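Local coordinates for DegV family protein (Thermus thermophilus, PDB 2DT8), which binds a long-chain fatty acid such as palmitate, as expected of a DegV family lipid-binding protein, and also binds zinc, at residues D152-L165 with A265-S279. Sequence-based numbering, arbitrary orientation.
Sequences DHFVRFSVATLEFL and ASHTGPGTYGFYAYS. With PLM (palmitic acid), chain C.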
ATOM      1  N   ASP A 152      -9.757   6.659  -9.551  1.00  4.77           N
ATOM      2  CA  ASP A 152     -10.065   5.461 -10.307  1.00  6.41           C
ATOM      3  C   ASP A 152      -9.014   4.357 -10.212  1.00  6.39           C
ATOM      4  O   ASP A 152      -8.050   4.323 -10.974  1.00  7.72           O
ATOM      5  CB  ASP A 152     -10.293   5.860 -11.776  1.00  6.48           C
ATOM      6  CG  ASP A 152     -10.603   4.674 -12.685  1.00  6.69           C
ATOM      7  OD1 ASP A 152     -11.265   3.722 -12.227  1.00  9.75           O
ATOM      8  OD2 ASP A 152     -10.200   4.704 -13.873  1.00  7.63           O
ATOM      9  N   HIS A 153      -9.183   3.480  -9.232  1.00  5.06           N
ATOM     10  CA  HIS A 153      -8.301   2.331  -9.094  1.00  4.58           C
ATOM     11  C   HIS A 153      -9.089   1.215  -8.431  1.00  5.08           C
ATOM     12  O   HIS A 153     -10.251   1.389  -8.032  1.00  5.45           O
ATOM     13  CB  HIS A 153      -6.989   2.653  -8.343  1.00  4.73           C
ATOM     14  CG  HIS A 153      -7.151   2.977  -6.892  1.00  5.08           C
ATOM     15  ND1 HIS A 153      -7.165   4.272  -6.419  1.00  4.95           N
ATOM     16  CD2 HIS A 153      -7.211   2.177  -5.801  1.00  6.38           C
ATOM     17  CE1 HIS A 153      -7.219   4.254  -5.098  1.00  8.06           C
ATOM     18  NE2 HIS A 153      -7.247   2.995  -4.698  1.00 10.28           N
ATOM     19  N   PHE A 154      -8.470   0.048  -8.363  1.00  5.49           N
ATOM     20  CA  PHE A 154      -9.123  -1.118  -7.813  1.00  5.31           C
ATOM     21  C   PHE A 154      -8.306  -1.746  -6.703  1.00  4.07           C
ATOM     22  O   PHE A 154      -7.084  -1.757  -6.768  1.00  5.53           O
ATOM     23  CB  PHE A 154      -9.290  -2.152  -8.928  1.00  4.57           C
ATOM     24  CG  PHE A 154      -9.935  -3.423  -8.485  1.00  7.28           C
ATOM     25  CD1 PHE A 154     -11.316  -3.519  -8.429  1.00  7.57           C
ATOM     26  CD2 PHE A 154      -9.161  -4.522  -8.108  1.00  7.63           C
ATOM     27  CE1 PHE A 154     -11.931  -4.698  -8.007  1.00  9.67           C
ATOM     28  CE2 PHE A 154      -9.771  -5.701  -7.685  1.00  8.13           C
ATOM     29  CZ  PHE A 154     -11.153  -5.785  -7.637  1.00  8.60           C
ATOM     30  N   VAL A 155      -8.997  -2.243  -5.684  1.00  4.58           N
ATOM     31  CA  VAL A 155      -8.336  -2.972  -4.614  1.00  3.82           C
ATOM     32  C   VAL A 155      -9.289  -3.906  -3.886  1.00  4.41           C
ATOM     33  O   VAL A 155     -10.417  -3.541  -3.553  1.00  4.24           O
ATOM     34  CB  VAL A 155      -7.628  -2.045  -3.566  1.00  3.68           C
ATOM     35  CG1 VAL A 155      -8.586  -0.984  -3.031  1.00  6.89           C
ATOM     36  CG2 VAL A 155      -7.079  -2.906  -2.409  1.00  7.05           C
ATOM     37  N   ARG A 156      -8.837  -5.143  -3.696  1.00  5.14           N
ATOM     38  CA  ARG A 156      -9.580  -6.133  -2.937  1.00  4.43           C
ATOM     39  C   ARG A 156      -8.563  -6.950  -2.170  1.00  4.47           C
ATOM     40  O   ARG A 156      -7.482  -7.248  -2.677  1.00  4.46           O
ATOM     41  CB  ARG A 156     -10.366  -7.090  -3.841  1.00  5.74           C
ATOM     42  CG  ARG A 156     -11.635  -6.514  -4.440  1.00  5.31           C
ATOM     43  CD  ARG A 156     -12.673  -6.181  -3.378  1.00  5.58           C
ATOM     44  NE  ARG A 156     -13.941  -5.754  -3.980  1.00  8.49           N
ATOM     45  CZ  ARG A 156     -14.158  -4.553  -4.509  1.00  6.60           C
ATOM     46  NH1 ARG A 156     -13.201  -3.636  -4.521  1.00  8.75           N
ATOM     47  NH2 ARG A 156     -15.346  -4.260  -5.035  1.00 11.40           N
ATOM     48  N   PHE A 157      -8.901  -7.302  -0.940  1.00  3.61           N
ATOM     49  CA  PHE A 157      -8.021  -8.162  -0.163  1.00  4.07           C
ATOM     50  C   PHE A 157      -8.817  -8.924   0.876  1.00  4.29           C
ATOM     51  O   PHE A 157      -9.955  -8.574   1.195  1.00  6.24           O
ATOM     52  CB  PHE A 157      -6.874  -7.378   0.513  1.00  5.35           C
ATOM     53  CG  PHE A 157      -7.308  -6.434   1.609  1.00  4.78           C
ATOM     54  CD1 PHE A 157      -7.844  -5.177   1.310  1.00  5.38           C
ATOM     55  CD2 PHE A 157      -7.121  -6.774   2.948  1.00  5.19           C
ATOM     56  CE1 PHE A 157      -8.174  -4.276   2.334  1.00  6.86           C
ATOM     57  CE2 PHE A 157      -7.449  -5.882   3.978  1.00  5.79           C
ATOM     58  CZ  PHE A 157      -7.980  -4.625   3.668  1.00  3.96           C
ATOM     59  N   SER A 158      -8.226 -10.011   1.361  1.00  5.19           N
ATOM     60  CA  SER A 158      -8.835 -10.811   2.415  1.00  3.76           C
ATOM     61  C   SER A 158      -7.776 -10.973   3.502  1.00  6.92           C
ATOM     62  O   SER A 158      -6.586 -10.721   3.270  1.00  6.21           O
ATOM     63  CB  SER A 158      -9.269 -12.173   1.873  1.00  4.28           C
ATOM     64  OG  SER A 158     -10.034 -12.887   2.834  1.00  8.43           O
ATOM     65  N   VAL A 159      -8.221 -11.373   4.694  1.00  6.57           N
ATOM     66  CA  VAL A 159      -7.348 -11.559   5.852  1.00  7.28           C
ATOM     67  C   VAL A 159      -7.809 -12.790   6.624  1.00  7.46           C
ATOM     68  O   VAL A 159      -8.973 -13.179   6.532  1.00  8.03           O
ATOM     69  CB  VAL A 159      -7.407 -10.335   6.804  1.00  5.52           C
ATOM     70  CG1 VAL A 159      -6.812  -9.113   6.126  1.00  6.99           C
ATOM     71  CG2 VAL A 159      -8.855 -10.039   7.199  1.00  7.36           C
ATOM     72  N   ALA A 160      -6.905 -13.403   7.381  1.00  5.90           N
ATOM     73  CA  ALA A 160      -7.266 -14.589   8.156  1.00  7.06           C
ATOM     74  C   ALA A 160      -8.182 -14.215   9.312  1.00  8.39           C
ATOM     75  O   ALA A 160      -9.059 -14.989   9.690  1.00  9.82           O
ATOM     76  CB  ALA A 160      -6.004 -15.271   8.697  1.00  9.04           C
ATOM     77  N   THR A 161      -7.969 -13.029   9.874  1.00  5.71           N
ATOM     78  CA  THR A 161      -8.768 -12.553  10.995  1.00  6.02           C
ATOM     79  C   THR A 161      -8.882 -11.042  10.939  1.00  5.20           C
ATOM     80  O   THR A 161      -8.031 -10.367  10.359  1.00  7.30           O
ATOM     81  CB  THR A 161      -8.126 -12.922  12.362  1.00  8.02           C
ATOM     82  OG1 THR A 161      -8.886 -12.323  13.419  1.00  9.11           O
ATOM     83  CG2 THR A 161      -6.690 -12.395  12.458  1.00  7.73           C
ATOM     84  N   LEU A 162      -9.948 -10.517  11.527  1.00  5.91           N
ATOM     85  CA  LEU A 162     -10.130  -9.076  11.568  1.00  6.96           C
ATOM     86  C   LEU A 162      -9.503  -8.506  12.846  1.00  4.55           C
ATOM     87  O   LEU A 162      -9.517  -7.301  13.065  1.00  7.28           O
ATOM     88  CB  LEU A 162     -11.627  -8.729  11.550  1.00  9.52           C
ATOM     89  CG  LEU A 162     -12.425  -9.099  10.299  1.00 12.08           C
ATOM     90  CD1 LEU A 162     -13.894  -8.769  10.533  1.00 15.37           C
ATOM     91  CD2 LEU A 162     -11.895  -8.341   9.100  1.00 12.16           C
ATOM     92  N   GLU A 163      -8.907  -9.369  13.665  1.00  5.57           N
ATOM     93  CA  GLU A 163      -8.348  -8.929  14.941  1.00  6.77           C
ATOM     94  C   GLU A 163      -7.224  -7.901  14.893  1.00  5.86           C
ATOM     95  O   GLU A 163      -7.152  -7.022  15.762  1.00  7.03           O
ATOM     96  CB  GLU A 163      -7.904 -10.140  15.768  1.00  7.12           C
ATOM     97  CG  GLU A 163      -7.602  -9.853  17.246  1.00 11.02           C
ATOM     98  CD  GLU A 163      -8.809  -9.381  18.043  1.00 13.05           C
ATOM     99  OE1 GLU A 163      -9.959  -9.657  17.642  1.00 18.37           O
ATOM    100  OE2 GLU A 163      -8.593  -8.738  19.095  1.00 18.18           O
ATOM    101  N   PHE A 164      -6.331  -7.998  13.911  1.00  5.55           N
ATOM    102  CA  PHE A 164      -5.254  -7.013  13.839  1.00  4.98           C
ATOM    103  C   PHE A 164      -5.785  -5.654  13.392  1.00  4.65           C
ATOM    104  O   PHE A 164      -5.314  -4.605  13.853  1.00  6.05           O
ATOM    105  CB  PHE A 164      -4.136  -7.491  12.907  1.00  6.51           C
ATOM    106  CG  PHE A 164      -3.300  -8.603  13.494  1.00  5.71           C
ATOM    107  CD1 PHE A 164      -3.834  -9.876  13.677  1.00  4.64           C
ATOM    108  CD2 PHE A 164      -1.987  -8.373  13.864  1.00  9.99           C
ATOM    109  CE1 PHE A 164      -3.061 -10.901  14.221  1.00  6.15           C
ATOM    110  CE2 PHE A 164      -1.209  -9.394  14.410  1.00  8.29           C
ATOM    111  CZ  PHE A 164      -1.749 -10.662  14.588  1.00  9.40           C
ATOM    112  N   LEU A 165      -6.767  -5.672  12.499  1.00  5.85           N
ATOM    113  CA  LEU A 165      -7.372  -4.436  12.029  1.00  5.18           C
ATOM    114  C   LEU A 165      -8.103  -3.775  13.199  1.00  5.89           C
ATOM    115  O   LEU A 165      -8.040  -2.569  13.404  1.00  6.08           O
ATOM    116  CB  LEU A 165      -8.309  -4.723  10.857  1.00  5.66           C
ATOM    117  CG  LEU A 165      -7.612  -4.933   9.509  1.00  5.35           C
ATOM    118  CD1 LEU A 165      -8.595  -5.485   8.501  1.00  7.59           C
ATOM    119  CD2 LEU A 165      -7.035  -3.619   9.032  1.00  6.21           C
ATOM    120  N   ALA A 265       1.564  -5.296   7.505  1.00  4.33           N
ATOM    121  CA  ALA A 265       1.156  -6.592   8.039  1.00  4.09           C
ATOM    122  C   ALA A 265       0.779  -6.537   9.519  1.00  4.01           C
ATOM    123  O   ALA A 265      -0.015  -7.359   9.987  1.00  5.67           O
ATOM    124  CB  ALA A 265       2.261  -7.617   7.825  1.00  5.56           C
ATOM    125  N   SER A 266       1.355  -5.590  10.256  1.00  4.18           N
ATOM    126  CA  SER A 266       1.049  -5.427  11.685  1.00  5.17           C
ATOM    127  C   SER A 266      -0.422  -5.056  11.885  1.00  3.69           C
ATOM    128  O   SER A 266      -0.987  -5.261  12.967  1.00  5.93           O
ATOM    129  CB  SER A 266       1.914  -4.326  12.308  1.00  6.03           C
ATOM    130  OG  SER A 266       3.270  -4.731  12.431  1.00  6.73           O
ATOM    131  N   HIS A 267      -1.028  -4.498  10.838  1.00  4.77           N
ATOM    132  CA  HIS A 267      -2.433  -4.110  10.885  1.00  4.04           C
ATOM    133  C   HIS A 267      -3.363  -5.078  10.175  1.00  5.98           C
ATOM    134  O   HIS A 267      -4.483  -5.297  10.620  1.00  6.70           O
ATOM    135  CB  HIS A 267      -2.597  -2.711  10.317  1.00  5.12           C
ATOM    136  CG  HIS A 267      -1.956  -1.669  11.166  1.00  4.45           C
ATOM    137  ND1 HIS A 267      -2.591  -1.095  12.253  1.00  6.86           N
ATOM    138  CD2 HIS A 267      -0.698  -1.170  11.165  1.00  5.24           C
ATOM    139  CE1 HIS A 267      -1.750  -0.297  12.878  1.00  5.95           C
ATOM    140  NE2 HIS A 267      -0.589  -0.324  12.237  1.00  6.57           N
ATOM    141  N   THR A 268      -2.920  -5.667   9.070  1.00  5.20           N
ATOM    142  CA  THR A 268      -3.793  -6.617   8.372  1.00  5.11           C
ATOM    143  C   THR A 268      -3.785  -7.993   9.037  1.00  5.48           C
ATOM    144  O   THR A 268      -4.816  -8.671   9.108  1.00  6.77           O
ATOM    145  CB  THR A 268      -3.395  -6.776   6.894  1.00  5.34           C
ATOM    146  OG1 THR A 268      -2.065  -7.297   6.812  1.00  7.03           O
ATOM    147  CG2 THR A 268      -3.456  -5.431   6.163  1.00  8.99           C
ATOM    148  N   GLY A 269      -2.616  -8.404   9.518  1.00  6.01           N
ATOM    149  CA  GLY A 269      -2.509  -9.687  10.179  1.00  5.61           C
ATOM    150  C   GLY A 269      -2.075 -10.811   9.262  1.00  5.75           C
ATOM    151  O   GLY A 269      -1.786 -10.584   8.088  1.00  6.31           O
ATOM    152  N   PRO A 270      -2.022 -12.046   9.772  1.00  4.84           N
ATOM    153  CA  PRO A 270      -1.611 -13.202   8.970  1.00  6.67           C
ATOM    154  C   PRO A 270      -2.610 -13.580   7.883  1.00  5.16           C
ATOM    155  O   PRO A 270      -3.785 -13.201   7.934  1.00  7.07           O
ATOM    156  CB  PRO A 270      -1.443 -14.307  10.016  1.00 10.66           C
ATOM    157  CG  PRO A 270      -2.443 -13.940  11.061  1.00 10.19           C
ATOM    158  CD  PRO A 270      -2.299 -12.435  11.167  1.00  6.38           C
ATOM    159  N   GLY A 271      -2.124 -14.326   6.896  1.00  7.09           N
ATOM    160  CA  GLY A 271      -2.976 -14.777   5.812  1.00  6.93           C
ATOM    161  C   GLY A 271      -3.623 -13.685   4.987  1.00  6.71           C
ATOM    162  O   GLY A 271      -4.736 -13.856   4.493  1.00  8.58           O
ATOM    163  N   THR A 272      -2.935 -12.558   4.835  1.00  6.47           N
ATOM    164  CA  THR A 272      -3.486 -11.468   4.038  1.00  5.05           C
ATOM    165  C   THR A 272      -3.074 -11.670   2.583  1.00  5.65           C
ATOM    166  O   THR A 272      -1.953 -12.089   2.297  1.00  6.83           O
ATOM    167  CB  THR A 272      -2.955 -10.092   4.524  1.00  6.28           C
ATOM    168  OG1 THR A 272      -3.311  -9.906   5.901  1.00  7.55           O
ATOM    169  CG2 THR A 272      -3.561  -8.944   3.707  1.00  7.59           C
ATOM    170  N   TYR A 273      -3.992 -11.408   1.660  1.00  4.46           N
ATOM    171  CA  TYR A 273      -3.669 -11.511   0.238  1.00  4.77           C
ATOM    172  C   TYR A 273      -4.661 -10.671  -0.542  1.00  5.33           C
ATOM    173  O   TYR A 273      -5.769 -10.416  -0.077  1.00  5.89           O
ATOM    174  CB  TYR A 273      -3.706 -12.967  -0.260  1.00  5.06           C
ATOM    175  CG  TYR A 273      -5.061 -13.628  -0.203  1.00  6.84           C
ATOM    176  CD1 TYR A 273      -5.514 -14.245   0.965  1.00  7.83           C
ATOM    177  CD2 TYR A 273      -5.897 -13.644  -1.324  1.00  9.18           C
ATOM    178  CE1 TYR A 273      -6.749 -14.857   1.015  1.00  8.33           C
ATOM    179  CE2 TYR A 273      -7.141 -14.252  -1.280  1.00  9.94           C
ATOM    180  CZ  TYR A 273      -7.562 -14.857  -0.113  1.00 10.52           C
ATOM    181  OH  TYR A 273      -8.788 -15.470  -0.070  1.00 12.64           O
ATOM    182  N   GLY A 274      -4.256 -10.224  -1.724  1.00  4.80           N
ATOM    183  CA  GLY A 274      -5.155  -9.424  -2.538  1.00  5.43           C
ATOM    184  C   GLY A 274      -4.285  -8.737  -3.593  1.00  4.97           C
ATOM    185  O   GLY A 274      -3.146  -9.113  -3.838  1.00  5.21           O
ATOM    186  N   PHE A 275      -4.895  -7.689  -4.176  1.00  4.17           N
ATOM    187  CA  PHE A 275      -4.171  -6.982  -5.214  1.00  3.40           C
ATOM    188  C   PHE A 275      -4.750  -5.591  -5.476  1.00  3.82           C
ATOM    189  O   PHE A 275      -5.919  -5.321  -5.233  1.00  5.41           O
ATOM    190  CB  PHE A 275      -3.883  -7.671  -6.567  1.00  5.30           C
ATOM    191  CG  PHE A 275      -5.162  -7.834  -7.334  1.00  4.38           C
ATOM    192  CD1 PHE A 275      -6.027  -8.872  -7.015  1.00  6.22           C
ATOM    193  CD2 PHE A 275      -5.461  -6.969  -8.375  1.00  6.61           C
ATOM    194  CE1 PHE A 275      -7.195  -9.045  -7.744  1.00  7.12           C
ATOM    195  CE2 PHE A 275      -6.635  -7.148  -9.100  1.00  8.02           C
ATOM    196  CZ  PHE A 275      -7.506  -8.183  -8.788  1.00  7.78           C
ATOM    197  N   TYR A 276      -3.837  -4.718  -5.934  1.00  4.51           N
ATOM    198  CA  TYR A 276      -4.293  -3.385  -6.276  1.00  3.73           C
ATOM    199  C   TYR A 276      -4.153  -3.395  -7.800  1.00  6.24           C
ATOM    200  O   TYR A 276      -3.449  -4.212  -8.380  1.00  5.82           O
ATOM    201  CB  TYR A 276      -3.208  -2.381  -5.760  1.00  5.26           C
ATOM    202  CG  TYR A 276      -3.738  -1.589  -4.618  1.00  5.56           C
ATOM    203  CD1 TYR A 276      -4.518  -0.462  -4.858  1.00  6.33           C
ATOM    204  CD2 TYR A 276      -3.445  -1.958  -3.304  1.00  4.79           C
ATOM    205  CE1 TYR A 276      -5.010   0.285  -3.798  1.00  6.73           C
ATOM    206  CE2 TYR A 276      -3.927  -1.204  -2.244  1.00  5.42           C
ATOM    207  CZ  TYR A 276      -4.703  -0.086  -2.488  1.00  6.54           C
ATOM    208  OH  TYR A 276      -5.205   0.657  -1.437  1.00  7.27           O
ATOM    209  N   ALA A 277      -4.883  -2.439  -8.400  1.00  5.22           N
ATOM    210  CA  ALA A 277      -4.812  -2.348  -9.846  1.00  4.77           C
ATOM    211  C   ALA A 277      -5.294  -0.937 -10.534  1.00  6.45           C
ATOM    212  O   ALA A 277      -6.050  -0.239  -9.865  1.00  6.49           O
ATOM    213  CB  ALA A 277      -5.655  -3.385 -10.732  1.00  7.28           C
ATOM    214  N   TYR A 278      -4.794  -0.553 -11.701  1.00  5.14           N
ATOM    215  CA  TYR A 278      -5.243   0.679 -12.349  1.00  5.96           C
ATOM    216  C   TYR A 278      -5.059   0.475 -13.838  1.00  6.98           C
ATOM    217  O   TYR A 278      -4.442  -0.508 -14.259  1.00  6.88           O
ATOM    218  CB  TYR A 278      -4.480   1.930 -11.885  1.00  5.45           C
ATOM    219  CG  TYR A 278      -3.063   2.067 -12.385  1.00  4.22           C
ATOM    220  CD1 TYR A 278      -2.005   1.475 -11.698  1.00  4.27           C
ATOM    221  CD2 TYR A 278      -2.775   2.815 -13.530  1.00  5.61           C
ATOM    222  CE1 TYR A 278      -0.699   1.624 -12.131  1.00  5.75           C
ATOM    223  CE2 TYR A 278      -1.463   2.967 -13.977  1.00  5.49           C
ATOM    224  CZ  TYR A 278      -0.429   2.368 -13.272  1.00  6.17           C
ATOM    225  OH  TYR A 278       0.865   2.496 -13.706  1.00  7.79           O
ATOM    226  N   SER A 279      -5.613   1.376 -14.634  1.00  7.24           N
ATOM    227  CA  SER A 279      -5.499   1.262 -16.081  1.00  7.62           C
ATOM    228  C   SER A 279      -4.965   2.543 -16.679  1.00  9.94           C
ATOM    229  O   SER A 279      -4.957   3.592 -16.028  1.00  8.64           O
ATOM    230  CB  SER A 279      -6.857   0.930 -16.697  1.00  8.68           C
ATOM    231  OG  SER A 279      -7.778   1.991 -16.503  1.00  8.43           O
TER
HETATM  232  C1  PLM C 701       1.535   4.179  11.317  1.00  8.51           C
HETATM  233  O1  PLM C 701       1.271   5.464  11.071  1.00  9.55           O
HETATM  234  O2  PLM C 701       1.857   3.838  12.435  1.00  8.95           O
HETATM  235  C2  PLM C 701       1.426   3.160  10.201  1.00  9.45           C
HETATM  236  C3  PLM C 701      -0.035   2.714  10.074  1.00  8.22           C
HETATM  237  C4  PLM C 701      -0.170   1.646   8.986  1.00  7.58           C
HETATM  238  C5  PLM C 701      -1.640   1.253   8.854  1.00  7.98           C
HETATM  239  C6  PLM C 701      -1.821   0.258   7.710  1.00  7.17           C
HETATM  240  C7  PLM C 701      -3.282  -0.141   7.635  1.00  7.63           C
HETATM  241  C8  PLM C 701      -3.529  -0.962   6.392  1.00 13.36           C
HETATM  242  C9  PLM C 701      -5.038  -1.054   6.179  1.00 15.61           C
HETATM  243  CA  PLM C 701      -5.367  -2.291   5.368  1.00 21.35           C
HETATM  244  CB  PLM C 701      -5.226  -1.939   3.898  1.00 17.45           C
HETATM  245  CC  PLM C 701      -4.011  -2.654   3.335  1.00 18.93           C
HETATM  246  CD  PLM C 701      -4.441  -3.488   2.143  1.00 18.40           C
HETATM  247  CE  PLM C 701      -3.262  -4.347   1.690  1.00 18.02           C
HETATM  248  CF  PLM C 701      -3.708  -5.281   0.555  1.00 20.33           C
HETATM  249  CG  PLM C 701      -3.763  -4.503  -0.760  1.00 21.36           C
HETATM  250  O   HOH W   1      -7.352   3.347 -13.395  1.00  9.11           O
HETATM  251  O   HOH W   2      -6.917   2.556  -1.961  1.00  6.25           O
HETATM  252  O   HOH W   3      -5.334 -11.557   9.560  1.00  6.55           O
HETATM  253  O   HOH W   4      -6.811  -8.163  10.940  1.00  8.08           O
HETATM  254  O   HOH W   5      -2.786  -4.480  14.935  1.00 10.08           O
HETATM  255  O   HOH W   6      -5.308  -1.722  12.459  1.00  7.07           O
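An antiparallel strand pair in the mixed sheet of this DegV fold, strands 154-158 and 273-279, forms part of the palmitate-binding site: Val-155, Phe-157 and Tyr-276 lie on the sheet face that meets the lipid. Paired backbone bonds at Phe-154/Ala-277 and Ser-158/Tyr-273 set the register; between them Phe-275 N to Arg-156 O is 3.0 Å, whereas Arg-156 N to Phe-275 O is weak at 3.3 Å. Val-155 CB sits over one face of the Tyr-276 ring, 3.6 Å from its centroid and 15° off the normal, while CD2 and CE2 of Tyr-276 meet the terminal methyl CG of palmitate. The His-153 ring brings CD2 to the edge of the Tyr-276 ring, 3.5 Å from CE1, and one water joins His-153 NE2 to Tyr-276 OH, 2.6 Å from that hydroxyl. A leucine in place of Tyr-276 would probably leave this water without its phenolic partner and open a gap beside Val-155 and the lipid tail. Phe-157 CG lies between the backbone N and the carbonyl carbon (chi1 68°), which turns one ring face to the lipid, and palmitate CD sits 3.8 Å above the ring centre. His-267, hydrogen-bonded through NE2 to Thr-61, lays its ring face against palmitate C5 nearer the carboxyl end. On the other sheet face, the Phe-154 and Phe-275 rings meet obliquely, planes at 38°. The start of helix 163-168 packs on the end of helix 262-268, where Gly-269 CA lies over the Phe-164 ring, 3.9 Å from its centroid, and Ser-266 O approaches that ring's edge in plane, 3.4 Å from Phe-164 CD2.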